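Local coordinates for protein TRAP-type C4-dicarboxylate:H+ symport system substrate-binding component DctP (Shewanella oneidensis, PDB 4MX6) that binds succinate and probably delivers C4-dicarboxylates in the periplasm to a TRAP-type proton-coupled transport system, at residues Phe81-Asn85 with Lys199-Ser203; Ser101-Glu106 with Met181-Leu186; Lys110-Val114 with Phe322-Val326; Asp116-Leu120 with Met315-Trp319; His155-Phe161 with Ser239-Asp245. One frame throughout, in Å; residues are numbered along the deposited sequence.

Contact 1 (Phe81-Asn85 with Lys199-Ser203)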
# COMPACT_ATOMS: atom_id res chain seq x y z
N PHE A 81 5.57 13.85 -7.71
CA PHE A 81 4.13 13.65 -7.73
C PHE A 81 3.70 12.97 -6.43
O PHE A 81 4.45 12.16 -5.86
CB PHE A 81 3.70 12.82 -8.95
CG PHE A 81 4.04 13.50 -10.24
CD1 PHE A 81 3.44 14.69 -10.58
CD2 PHE A 81 4.99 12.96 -11.09
CE1 PHE A 81 3.77 15.34 -11.75
CE2 PHE A 81 5.31 13.61 -12.27
CZ PHE A 81 4.71 14.79 -12.60
N GLY A 82 2.49 13.28 -5.99
CA GLY A 82 1.94 12.73 -4.77
C GLY A 82 0.74 11.84 -5.06
O GLY A 82 0.45 11.50 -6.21
N ASP A 83 0.04 11.47 -4.00
CA ASP A 83 -1.07 10.51 -4.10
C ASP A 83 -2.10 10.95 -5.13
O ASP A 83 -2.58 10.15 -5.93
CB ASP A 83 -1.82 10.39 -2.78
CG ASP A 83 -1.27 9.31 -1.85
OD1 ASP A 83 -0.34 8.56 -2.22
OD2 ASP A 83 -1.86 9.19 -0.73
N ASN A 84 -2.49 12.22 -5.09
CA ASN A 84 -3.64 12.62 -5.86
C ASN A 84 -3.36 12.77 -7.34
O ASN A 84 -4.28 12.58 -8.13
CB ASN A 84 -4.28 13.88 -5.29
CG ASN A 84 -4.94 13.65 -3.93
OD1 ASN A 84 -5.10 12.51 -3.48
ND2 ASN A 84 -5.32 14.74 -3.28
N ASN A 85 -2.11 13.07 -7.74
CA ASN A 85 -1.79 13.35 -9.15
C ASN A 85 -0.89 12.33 -9.85
O ASN A 85 -0.68 12.45 -11.05
CB ASN A 85 -1.24 14.78 -9.35
CG ASN A 85 0.10 15.02 -8.66
OD1 ASN A 85 0.73 14.12 -8.12
ND2 ASN A 85 0.58 16.26 -8.74
N LYS A 199 -10.58 11.08 3.64
CA LYS A 199 -9.61 10.73 2.61
C LYS A 199 -8.60 11.86 2.45
O LYS A 199 -8.99 12.99 2.16
CB LYS A 199 -10.32 10.46 1.27
CG LYS A 199 -11.28 9.28 1.28
CD LYS A 199 -12.03 9.16 -0.04
CE LYS A 199 -13.08 8.06 0.02
NZ LYS A 199 -13.79 7.93 -1.27
N LYS A 200 -7.32 11.56 2.62
CA LYS A 200 -6.26 12.56 2.49
C LYS A 200 -5.01 11.92 1.91
O LYS A 200 -4.74 10.76 2.16
CB LYS A 200 -5.91 13.18 3.85
CG LYS A 200 -7.01 13.98 4.51
CD LYS A 200 -7.26 15.28 3.78
CE LYS A 200 -8.35 16.09 4.45
NZ LYS A 200 -8.50 17.44 3.84
N PRO A 201 -4.21 12.70 1.18
CA PRO A 201 -2.95 12.17 0.64
C PRO A 201 -1.94 11.86 1.75
O PRO A 201 -1.91 12.51 2.80
CB PRO A 201 -2.44 13.30 -0.25
CG PRO A 201 -3.11 14.49 0.23
CD PRO A 201 -4.44 14.09 0.77
N PHE A 202 -1.08 10.89 1.47
CA PHE A 202 -0.12 10.41 2.45
C PHE A 202 0.76 11.52 2.98
O PHE A 202 1.11 11.52 4.16
CB PHE A 202 0.73 9.31 1.82
CG PHE A 202 1.66 8.63 2.78
CD1 PHE A 202 1.17 7.91 3.86
CD2 PHE A 202 3.03 8.69 2.59
CE1 PHE A 202 2.03 7.25 4.70
CE2 PHE A 202 3.89 8.01 3.43
CZ PHE A 202 3.38 7.30 4.50
N SER A 203 1.15 12.46 2.13
CA SER A 203 2.06 13.53 2.55
C SER A 203 1.52 14.39 3.69
O SER A 203 2.30 15.06 4.37
CB SER A 203 2.38 14.41 1.34
OG SER A 203 1.23 15.10 0.90
O HOH W 1 1.19 12.30 -1.32
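The side chain of Asp83 lies against Pro201, their CB atoms 3.9 Å apart, and reaches past the ring to the next peptide, where Phe202 N donates a hydrogen bond to Asp83 OD2 (2.9 Å). That carboxylate does double duty, because OD1 forms a salt bridge with Lys104. Asn84 adds a looser edge, with ND2 4.2 Å from Pro201 CG. Two loops of a TRAP-family solute-binding protein meet here, one leading into helix 86-91 and the other following strand 196-199; consistent with the two-lobed fold of the family, they probably face each other across the ligand cleft. The Phe202 side chain comes within about 3 Å of bound succinate and Lys104 is a succinate-binding residue, so the Asp83 bond lies beside the ligand site. A water also spans the two loops: it accepts from Asp83 N at 3.0 Å and, weakly, from Ser203 N at 3.5 Å. Within the 81-85 loop, Gly82 N donates to Asn85 OD1 (2.9 Å), closing the 82-85 turn next to Asp83.

Contact 2 (Ser101-Glu106 with Met181-Leu186)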
# COMPACT_ATOMS: atom_id res chain seq x y z
N SER A 101 -0.33 2.21 -3.55
CA SER A 101 -1.14 1.27 -2.82
C SER A 101 -2.26 0.73 -3.71
O SER A 101 -2.88 1.47 -4.47
CB SER A 101 -1.78 1.98 -1.63
OG SER A 101 -2.74 1.13 -1.03
N LEU A 102 -2.56 -0.56 -3.53
CA LEU A 102 -3.67 -1.21 -4.21
C LEU A 102 -5.00 -0.51 -3.93
O LEU A 102 -5.95 -0.71 -4.68
CB LEU A 102 -3.71 -2.70 -3.82
CG LEU A 102 -2.48 -3.48 -4.30
CD1 LEU A 102 -2.34 -4.80 -3.58
CD2 LEU A 102 -2.53 -3.72 -5.80
N SER A 103 -5.07 0.26 -2.84
CA SER A 103 -6.26 1.00 -2.45
C SER A 103 -6.56 2.21 -3.33
O SER A 103 -7.62 2.81 -3.20
CB SER A 103 -6.10 1.54 -1.03
OG SER A 103 -5.59 0.56 -0.14
N LYS A 104 -5.62 2.60 -4.19
CA LYS A 104 -5.67 3.93 -4.81
C LYS A 104 -6.01 3.90 -6.30
O LYS A 104 -5.70 4.83 -7.04
CB LYS A 104 -4.35 4.68 -4.56
CG LYS A 104 -4.14 5.03 -3.08
CD LYS A 104 -2.79 5.64 -2.78
CE LYS A 104 -2.62 5.87 -1.28
NZ LYS A 104 -1.23 6.26 -0.91
N PHE A 105 -6.66 2.82 -6.75
CA PHE A 105 -6.93 2.61 -8.17
C PHE A 105 -8.40 2.73 -8.58
O PHE A 105 -8.74 2.43 -9.72
CB PHE A 105 -6.39 1.24 -8.58
CG PHE A 105 -4.88 1.18 -8.66
CD1 PHE A 105 -4.22 1.70 -9.76
CD2 PHE A 105 -4.13 0.59 -7.67
CE1 PHE A 105 -2.83 1.63 -9.86
CE2 PHE A 105 -2.74 0.52 -7.77
CZ PHE A 105 -2.11 1.03 -8.88
N GLU A 106 -9.28 3.17 -7.68
CA GLU A 106 -10.72 3.15 -7.93
C GLU A 106 -11.17 3.97 -9.14
O GLU A 106 -12.24 3.70 -9.70
CB GLU A 106 -11.52 3.58 -6.69
CG GLU A 106 -11.46 2.52 -5.60
CD GLU A 106 -12.18 2.90 -4.30
OE1 GLU A 106 -12.61 4.07 -4.17
OE2 GLU A 106 -12.30 2.03 -3.39
N MET A 181 -6.43 6.31 3.13
CA MET A 181 -6.13 6.38 1.71
C MET A 181 -7.44 6.57 0.95
O MET A 181 -8.52 6.25 1.46
CB MET A 181 -5.43 5.09 1.26
CG MET A 181 -4.07 4.89 1.91
SD MET A 181 -3.20 3.39 1.40
CE MET A 181 -4.02 2.13 2.37
N ALA A 182 -7.36 7.07 -0.28
CA ALA A 182 -8.57 7.43 -1.02
C ALA A 182 -9.28 6.20 -1.60
O ALA A 182 -9.20 5.90 -2.78
CB ALA A 182 -8.24 8.42 -2.11
N SER A 183 -10.00 5.51 -0.72
CA SER A 183 -10.68 4.26 -1.01
C SER A 183 -12.05 4.25 -0.36
O SER A 183 -12.18 4.46 0.84
CB SER A 183 -9.88 3.10 -0.43
OG SER A 183 -10.69 1.94 -0.33
N ASP A 184 -13.08 3.97 -1.15
CA ASP A 184 -14.42 3.78 -0.61
C ASP A 184 -14.50 2.59 0.36
O ASP A 184 -15.30 2.59 1.30
CB ASP A 184 -15.44 3.54 -1.73
CG ASP A 184 -15.71 4.77 -2.58
OD1 ASP A 184 -15.48 5.89 -2.11
OD2 ASP A 184 -16.20 4.58 -3.72
N VAL A 185 -13.71 1.54 0.12
CA VAL A 185 -13.74 0.39 1.01
C VAL A 185 -13.18 0.80 2.38
O VAL A 185 -13.75 0.43 3.42
CB VAL A 185 -12.94 -0.81 0.44
CG1 VAL A 185 -12.89 -1.94 1.46
CG2 VAL A 185 -13.55 -1.31 -0.86
N LEU A 186 -12.08 1.55 2.40
CA LEU A 186 -11.49 1.95 3.67
C LEU A 186 -12.39 2.93 4.42
O LEU A 186 -12.49 2.88 5.64
CB LEU A 186 -10.07 2.49 3.47
CG LEU A 186 -9.14 1.47 2.81
CD1 LEU A 186 -7.77 2.07 2.63
CD2 LEU A 186 -9.06 0.17 3.61
O HOH W 2 -8.94 4.43 -5.10
O HOH W 3 -12.10 6.79 -3.41
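Ser101 opens the contact by placing its OG 3.4 Å from Met181 SD. Two residues on, Ser103 OG meets Met181 CE at 3.4 Å and Leu186 CD1 at 3.8 Å, and also bonds Asp116. Ser103 O and Ala182 O, both acceptors, are linked by a water that donates to each and accepts from Glu106 N (2.9 Å). Lys104 runs out extended, its CE 3.6 Å from Met181 CG, so that NZ reaches both Asp83 and the bound succinate. Glu106 completes the walk: Asp184 N, in the first turn of helix 184-191, donates to Glu106 OE1 at 3.1 Å and weakly to OE2 at 3.1 Å. Ser183 is the N-cap of that helix, its OG accepting from Leu186 N (3.1 Å) and also hydrogen-bonding Asp116; the Glu106 carboxylate and the capping hydroxyl together satisfy the amides of Asp184 and Leu186. Asp184 also pairs with Lys199. The helix start touches the 101-106 loop and, through Val185, helix 305-326, while Ser101 and Met181 touch Leu244 of strand 243-251.

Contact 3 (Lys110-Val114 with Phe322-Val326)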
# COMPACT_ATOMS: atom_id res chain seq x y z
N LYS A 110 -12.65 -1.11 -10.32
CA LYS A 110 -13.19 -1.44 -9.00
C LYS A 110 -12.71 -2.81 -8.53
O LYS A 110 -13.01 -3.23 -7.42
CB LYS A 110 -14.72 -1.42 -9.04
CG LYS A 110 -15.31 -0.09 -9.46
CD LYS A 110 -15.01 1.02 -8.47
CE LYS A 110 -15.66 2.31 -8.94
NZ LYS A 110 -15.89 3.24 -7.82
N ARG A 111 -11.98 -3.52 -9.37
CA ARG A 111 -11.61 -4.89 -9.06
C ARG A 111 -10.58 -5.01 -7.94
O ARG A 111 -10.59 -5.99 -7.17
CB ARG A 111 -11.12 -5.60 -10.32
CG ARG A 111 -12.24 -5.87 -11.33
CD ARG A 111 -11.70 -6.36 -12.67
NE ARG A 111 -10.93 -7.59 -12.53
CZ ARG A 111 -10.19 -8.13 -13.49
NH1 ARG A 111 -10.08 -7.53 -14.66
NH2 ARG A 111 -9.52 -9.25 -13.26
N LEU A 112 -9.70 -4.01 -7.80
CA LEU A 112 -8.64 -4.07 -6.80
C LEU A 112 -9.15 -3.80 -5.38
O LEU A 112 -8.42 -4.01 -4.41
CB LEU A 112 -7.48 -3.13 -7.16
CG LEU A 112 -6.70 -3.60 -8.40
CD1 LEU A 112 -5.79 -2.51 -8.93
CD2 LEU A 112 -5.89 -4.85 -8.08
N GLN A 113 -10.41 -3.37 -5.27
CA GLN A 113 -11.05 -3.14 -3.98
C GLN A 113 -10.98 -4.35 -3.07
O GLN A 113 -11.02 -4.22 -1.85
CB GLN A 113 -12.51 -2.71 -4.18
CG GLN A 113 -12.64 -1.31 -4.71
CD GLN A 113 -14.06 -0.82 -4.77
OE1 GLN A 113 -14.34 0.32 -4.39
NE2 GLN A 113 -14.97 -1.65 -5.27
N VAL A 114 -10.91 -5.55 -3.65
CA VAL A 114 -10.80 -6.77 -2.87
C VAL A 114 -9.65 -6.67 -1.84
O VAL A 114 -9.79 -7.15 -0.72
CB VAL A 114 -10.66 -8.01 -3.77
CG1 VAL A 114 -9.38 -7.99 -4.60
CG2 VAL A 114 -10.74 -9.29 -2.92
N PHE A 322 -19.52 -4.57 -0.70
CA PHE A 322 -18.73 -4.53 -1.93
C PHE A 322 -18.74 -5.82 -2.75
O PHE A 322 -18.13 -5.90 -3.82
CB PHE A 322 -17.29 -4.10 -1.62
CG PHE A 322 -17.20 -2.66 -1.25
CD1 PHE A 322 -17.10 -1.70 -2.23
CD2 PHE A 322 -17.30 -2.25 0.07
CE1 PHE A 322 -17.05 -0.38 -1.91
CE2 PHE A 322 -17.27 -0.93 0.40
CZ PHE A 322 -17.15 0.02 -0.58
N GLU A 323 -19.46 -6.83 -2.27
CA GLU A 323 -19.36 -8.14 -2.90
C GLU A 323 -19.68 -8.10 -4.41
O GLU A 323 -19.01 -8.76 -5.21
CB GLU A 323 -20.27 -9.14 -2.19
CG GLU A 323 -20.15 -10.55 -2.71
CD GLU A 323 -21.23 -11.41 -2.16
OE1 GLU A 323 -21.15 -11.72 -0.95
OE2 GLU A 323 -22.16 -11.73 -2.94
N ASP A 324 -20.68 -7.31 -4.81
CA ASP A 324 -21.02 -7.23 -6.24
C ASP A 324 -19.90 -6.66 -7.11
O ASP A 324 -19.59 -7.22 -8.17
CB ASP A 324 -22.28 -6.39 -6.45
CG ASP A 324 -23.54 -7.14 -6.09
OD1 ASP A 324 -24.10 -7.84 -6.96
OD2 ASP A 324 -23.97 -7.01 -4.93
N GLN A 325 -19.32 -5.53 -6.69
CA GLN A 325 -18.28 -4.86 -7.46
C GLN A 325 -17.01 -5.69 -7.55
O GLN A 325 -16.27 -5.62 -8.53
CB GLN A 325 -17.90 -3.53 -6.82
CG GLN A 325 -18.99 -2.48 -6.79
CD GLN A 325 -18.55 -1.24 -6.03
OE1 GLN A 325 -17.41 -0.79 -6.15
NE2 GLN A 325 -19.45 -0.70 -5.22
N VAL A 326 -16.74 -6.45 -6.50
CA VAL A 326 -15.48 -7.12 -6.39
C VAL A 326 -15.56 -8.51 -6.99
O VAL A 326 -14.60 -9.00 -7.59
CB VAL A 326 -15.05 -7.19 -4.92
CG1 VAL A 326 -13.99 -8.23 -4.73
CG2 VAL A 326 -14.59 -5.80 -4.45
O HOH W 4 -11.86 -8.35 -8.00
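The extended side chain of Gln113 makes the hydrogen bond of this contact. In the m,t conformation it stretches from the 110-114 turn to the last turn of helix 305-326, where its NE2 donates to Gln325 OE1 at 2.7 Å. The same nitrogen gives a second, weak bond back to Lys110 O (3.3 Å) and lies 3.7 Å from Phe322 CD1. Gln325 uses the matching m,t rotamer, which carries its amide away from the helix axis to meet Gln113. Lys110 bends at chi1 and chi2, both m, and then runs straight, so that its CD passes 3.8 Å from Gln325 OE1. Beneath these polar ends the valines close up. Val326, with chi1 t, sets CG1 3.5 Å from Val114 CB and CG2 3.7 Å from Gln113 CB. A water joins the two backbones, donating to Arg111 O and Val326 O at 2.8 Å each. The turn and the helix end are flanked by two further helices: Gln113 and Phe322 both pack on Val185 of helix 184-191, while Val114 and Val326 rest on Val330 and Ile331 of helix 328-337.

Contact 4 (Asp116-Leu120 with Met315-Trp319)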
# COMPACT_ATOMS: atom_id res chain seq x y z
N ASP A 116 -8.60 -4.27 -0.11
CA ASP A 116 -8.87 -3.39 1.03
C ASP A 116 -9.81 -4.02 2.06
O ASP A 116 -10.02 -3.44 3.12
CB ASP A 116 -9.52 -2.10 0.54
CG ASP A 116 -8.54 -1.13 -0.07
OD1 ASP A 116 -7.32 -1.33 0.11
OD2 ASP A 116 -8.99 -0.15 -0.71
N LEU A 117 -10.42 -5.16 1.75
CA LEU A 117 -11.44 -5.70 2.66
C LEU A 117 -10.83 -6.05 4.03
O LEU A 117 -9.80 -6.72 4.11
CB LEU A 117 -12.13 -6.92 2.04
CG LEU A 117 -12.98 -6.62 0.80
CD1 LEU A 117 -13.54 -7.90 0.22
CD2 LEU A 117 -14.12 -5.65 1.12
N PRO A 118 -11.48 -5.60 5.11
CA PRO A 118 -10.86 -5.79 6.42
C PRO A 118 -10.85 -7.25 6.87
O PRO A 118 -11.86 -7.94 6.77
CB PRO A 118 -11.74 -4.92 7.33
CG PRO A 118 -13.04 -4.74 6.57
CD PRO A 118 -12.65 -4.70 5.15
N PHE A 119 -9.70 -7.69 7.35
CA PHE A 119 -9.48 -9.04 7.85
C PHE A 119 -9.67 -10.13 6.77
O PHE A 119 -9.86 -11.30 7.09
CB PHE A 119 -10.35 -9.33 9.08
CG PHE A 119 -10.03 -8.45 10.26
CD1 PHE A 119 -8.91 -8.69 11.04
CD2 PHE A 119 -10.85 -7.39 10.59
CE1 PHE A 119 -8.63 -7.87 12.13
CE2 PHE A 119 -10.56 -6.58 11.67
CZ PHE A 119 -9.46 -6.83 12.44
N LEU A 120 -9.57 -9.76 5.50
CA LEU A 120 -9.65 -10.76 4.44
C LEU A 120 -8.47 -11.73 4.48
O LEU A 120 -8.65 -12.95 4.37
CB LEU A 120 -9.74 -10.07 3.08
CG LEU A 120 -9.83 -10.99 1.86
CD1 LEU A 120 -11.01 -11.95 1.94
CD2 LEU A 120 -9.90 -10.13 0.60
N MET A 315 -16.66 -6.09 10.94
CA MET A 315 -16.16 -5.67 9.64
C MET A 315 -16.71 -6.48 8.47
O MET A 315 -16.62 -6.05 7.33
CB MET A 315 -14.63 -5.69 9.61
CG MET A 315 -13.99 -4.64 10.47
SD MET A 315 -14.45 -2.98 9.96
CE MET A 315 -13.52 -2.02 11.16
N LYS A 316 -17.27 -7.66 8.73
CA LYS A 316 -17.78 -8.52 7.66
C LYS A 316 -18.82 -7.83 6.79
O LYS A 316 -18.83 -8.05 5.58
CB LYS A 316 -18.29 -9.84 8.22
CG LYS A 316 -17.19 -10.81 8.63
CD LYS A 316 -16.51 -11.42 7.41
CE LYS A 316 -15.45 -12.44 7.80
NZ LYS A 316 -16.01 -13.59 8.57
N PRO A 317 -19.69 -6.97 7.36
CA PRO A 317 -20.64 -6.28 6.47
C PRO A 317 -19.99 -5.40 5.40
O PRO A 317 -20.64 -5.10 4.39
CB PRO A 317 -21.50 -5.45 7.44
CG PRO A 317 -21.47 -6.23 8.70
CD PRO A 317 -20.02 -6.74 8.78
N VAL A 318 -18.74 -4.99 5.58
CA VAL A 318 -18.04 -4.24 4.54
C VAL A 318 -17.85 -5.14 3.31
O VAL A 318 -18.00 -4.69 2.18
CB VAL A 318 -16.68 -3.73 5.04
CG1 VAL A 318 -15.91 -3.04 3.92
CG2 VAL A 318 -16.87 -2.79 6.24
N TRP A 319 -17.55 -6.41 3.54
CA TRP A 319 -17.43 -7.33 2.42
C TRP A 319 -18.77 -7.44 1.70
O TRP A 319 -18.83 -7.46 0.47
CB TRP A 319 -17.02 -8.71 2.88
CG TRP A 319 -15.76 -8.86 3.70
CD1 TRP A 319 -15.07 -7.91 4.41
CD2 TRP A 319 -15.08 -10.10 3.93
NE1 TRP A 319 -14.01 -8.50 5.06
CE2 TRP A 319 -13.99 -9.84 4.77
CE3 TRP A 319 -15.30 -11.42 3.50
CZ2 TRP A 319 -13.12 -10.83 5.20
CZ3 TRP A 319 -14.42 -12.40 3.91
CH2 TRP A 319 -13.36 -12.11 4.76
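A single hydrogen bond crosses this interface: the indole NE1 of Trp319 donates to Pro118 O at 2.8 Å, with an N-H...O angle of 154°. The carbonyl lies at the edge of the indole, near the ring plane, which leaves the face to aliphatic groups. Two CH-pi contacts use it. Leu117 CB sits 4.1 Å from the centroid of the five-membered ring of Trp319, and Leu120 CD1 is equally far from that of the six-membered ring. Both belong to a type II beta turn, Leu117 to Leu120, in which Phe119 takes the positive phi (62°) of the third position; the bond from Leu120 N to Leu117 O that closes it is weak at 3.4 Å. In the fold, this turn belongs to the long connection before helix 124-132, and it rests on the side of helix 305-326. Apolar packing extends the contact along that helix. The Pro118 ring meets Met315 through CG and CB at 3.6 Å and Val318 through CD and CG1 at 3.9 Å. Leu117 CD2 reaches Val318 CG1 at 4.2 Å, and Phe119 CE2 lies 4.1 Å from Met315 CG, which approaches the edge of the phenyl ring. Leu120 and Trp319 also touch Val335 of helix 328-337.

Contact 5 (His155-Phe161 with Ser239-Asp245)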
# COMPACT_ATOMS: atom_id res chain seq x y z
N HIS A 155 5.27 -5.77 -1.77
CA HIS A 155 4.73 -5.77 -0.42
C HIS A 155 5.12 -4.56 0.41
O HIS A 155 6.22 -4.01 0.27
CB HIS A 155 5.20 -7.01 0.34
CG HIS A 155 4.72 -8.28 -0.29
ND1 HIS A 155 5.47 -9.43 -0.41
CD2 HIS A 155 3.52 -8.56 -0.83
CE1 HIS A 155 4.73 -10.36 -1.02
NE2 HIS A 155 3.55 -9.84 -1.29
N ASN A 156 4.24 -4.20 1.35
CA ASN A 156 4.63 -3.40 2.50
C ASN A 156 4.37 -4.22 3.77
O ASN A 156 5.32 -4.75 4.36
CB ASN A 156 3.99 -2.02 2.52
CG ASN A 156 4.61 -1.14 3.58
OD1 ASN A 156 4.94 -1.60 4.68
ND2 ASN A 156 4.81 0.13 3.26
N GLY A 157 3.11 -4.40 4.15
CA GLY A 157 2.82 -5.16 5.34
C GLY A 157 1.36 -5.08 5.73
O GLY A 157 0.57 -4.46 5.05
N MET A 158 1.04 -5.68 6.87
CA MET A 158 -0.30 -5.55 7.42
C MET A 158 -0.42 -4.21 8.13
O MET A 158 0.54 -3.69 8.68
CB MET A 158 -0.59 -6.69 8.39
CG MET A 158 -0.39 -8.09 7.82
SD MET A 158 -1.31 -8.49 6.34
CE MET A 158 -2.97 -8.60 7.00
N LYS A 159 -1.62 -3.64 8.12
CA LYS A 159 -1.90 -2.38 8.80
C LYS A 159 -2.24 -2.56 10.27
O LYS A 159 -2.90 -3.52 10.65
CB LYS A 159 -3.06 -1.66 8.09
CG LYS A 159 -2.77 -1.30 6.63
CD LYS A 159 -3.91 -0.56 5.95
CE LYS A 159 -5.15 -1.43 5.84
NZ LYS A 159 -6.21 -0.80 5.03
N GLN A 160 -1.78 -1.58 11.06
CA GLN A 160 -2.10 -1.43 12.47
C GLN A 160 -2.86 -0.12 12.64
O GLN A 160 -2.62 0.84 11.91
CB GLN A 160 -0.82 -1.35 13.30
CG GLN A 160 0.29 -2.30 12.91
CD GLN A 160 -0.14 -3.75 12.80
OE1 GLN A 160 -1.09 -4.18 13.43
NE2 GLN A 160 0.58 -4.52 12.00
N PHE A 161 -3.77 -0.06 13.61
CA PHE A 161 -4.40 1.21 13.97
C PHE A 161 -3.49 2.04 14.89
O PHE A 161 -2.83 1.49 15.77
CB PHE A 161 -5.69 0.99 14.76
CG PHE A 161 -6.79 0.28 14.02
CD1 PHE A 161 -7.34 0.79 12.84
CD2 PHE A 161 -7.34 -0.88 14.55
CE1 PHE A 161 -8.39 0.13 12.20
CE2 PHE A 161 -8.38 -1.52 13.92
CZ PHE A 161 -8.90 -1.02 12.75
N SER A 239 -3.46 -4.68 15.24
CA SER A 239 -4.69 -5.24 14.74
C SER A 239 -4.50 -6.10 13.49
O SER A 239 -5.32 -6.97 13.22
CB SER A 239 -5.63 -4.08 14.44
OG SER A 239 -4.94 -3.07 13.72
N ASN A 240 -3.46 -5.84 12.70
CA ASN A 240 -3.24 -6.57 11.45
C ASN A 240 -4.53 -6.68 10.64
O ASN A 240 -4.84 -7.74 10.09
CB ASN A 240 -2.66 -7.96 11.73
CG ASN A 240 -1.28 -7.90 12.34
OD1 ASN A 240 -0.38 -7.27 11.80
ND2 ASN A 240 -1.10 -8.59 13.46
N HIS A 241 -5.27 -5.58 10.53
CA HIS A 241 -6.66 -5.65 10.09
C HIS A 241 -6.86 -5.49 8.57
O HIS A 241 -7.98 -5.60 8.09
CB HIS A 241 -7.49 -4.60 10.81
CG HIS A 241 -7.02 -3.21 10.53
ND1 HIS A 241 -6.03 -2.61 11.27
CD2 HIS A 241 -7.36 -2.35 9.55
CE1 HIS A 241 -5.78 -1.42 10.74
NE2 HIS A 241 -6.57 -1.24 9.70
N GLY A 242 -5.78 -5.23 7.83
CA GLY A 242 -5.85 -5.16 6.37
C GLY A 242 -4.44 -5.16 5.83
O GLY A 242 -3.49 -5.05 6.60
N VAL A 243 -4.30 -5.29 4.51
CA VAL A 243 -2.98 -5.24 3.89
C VAL A 243 -2.75 -3.91 3.20
O VAL A 243 -3.65 -3.35 2.59
CB VAL A 243 -2.76 -6.42 2.89
CG1 VAL A 243 -3.72 -6.39 1.70
CG2 VAL A 243 -1.32 -6.43 2.38
N LEU A 244 -1.52 -3.40 3.34
CA LEU A 244 -1.01 -2.31 2.51
C LEU A 244 0.06 -2.90 1.61
O LEU A 244 1.15 -3.21 2.06
CB LEU A 244 -0.41 -1.18 3.35
CG LEU A 244 0.44 -0.14 2.54
CD1 LEU A 244 -0.39 0.61 1.53
CD2 LEU A 244 1.17 0.85 3.44
N ASP A 245 -0.30 -3.08 0.34
CA ASP A 245 0.62 -3.54 -0.70
C ASP A 245 0.48 -2.62 -1.90
O ASP A 245 -0.41 -1.77 -1.95
CB ASP A 245 0.31 -4.99 -1.12
CG ASP A 245 1.21 -6.03 -0.48
OD1 ASP A 245 1.78 -5.78 0.60
OD2 ASP A 245 1.34 -7.11 -1.10
O HOH W 5 -5.12 -0.99 2.48
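Backbone hydrogen bonds occupy the middle of this antiparallel pairing and side-chain bonds its two ends. Gly157 and Leu244 form a hydrogen-bonded pair, Leu244 N to Gly157 O at 2.9 Å and Gly157 N to Leu244 O at 3.1 Å. Asn156 also faces Leu244, which makes a classic beta bulge; Asn156 N donates to Asp245 OD1 (3.0 Å) and only weakly to Leu244 O (3.3 Å). Lys159 N donates to Gly242 O at 2.8 Å, and Lys159 O accepts from His241 N at 3.1 Å. Gln160 then grips the turn at Asn240 with both ends of its amide: OE1 accepts from Asn240 N (3.0 Å) and NE2 donates to Asn240 OD1 (2.9 Å). Phe161 N donates to Ser239 OG at 3.2 Å. Outside these bonds, the rings of Phe161 and His241 form an offset stack, centroids 3.8 Å apart and planes at 9°. Lys159 CG lies 4.0 Å from Leu244 CB, and Lys159 CE runs so close to Gly242 that a CB there would clash. Lys159 NZ and His241 NE2 both bind Glu218, and a water joins NZ to Val243 O. Asn156 ND2 bonds the hydroxyl of Tyr246, a succinate-binding residue, and Leu244 lies about 4 Å from the ligand by nearest side-chain atoms. The bulge end borders the succinate site, while farther along Glu218 balances the buried Lys159 charge.

From the N terminus, residues 81-85 come first, and contact 1 closes a loop back from 199-203. Contact 2, from 101-106 to 181-186, lies wholly within that loop and touches contact 1 through the Asp83-Lys104 and Lys199-Asp184 salt bridges. The next two segments, 110-114 and 116-120, reach far ahead to helix 305-326; contact 4 falls within contact 3, and both cross contacts 1 and 2. Contact 5 joins 155-161 to 239-245 inside the spans of contacts 3 and 4 but crosses contacts 1 and 2. Asp116 ties contact 4 to contact 2, and Phe119 N to His241 O ties it to contact 5, linking the late helix, the central strands and the succinate site.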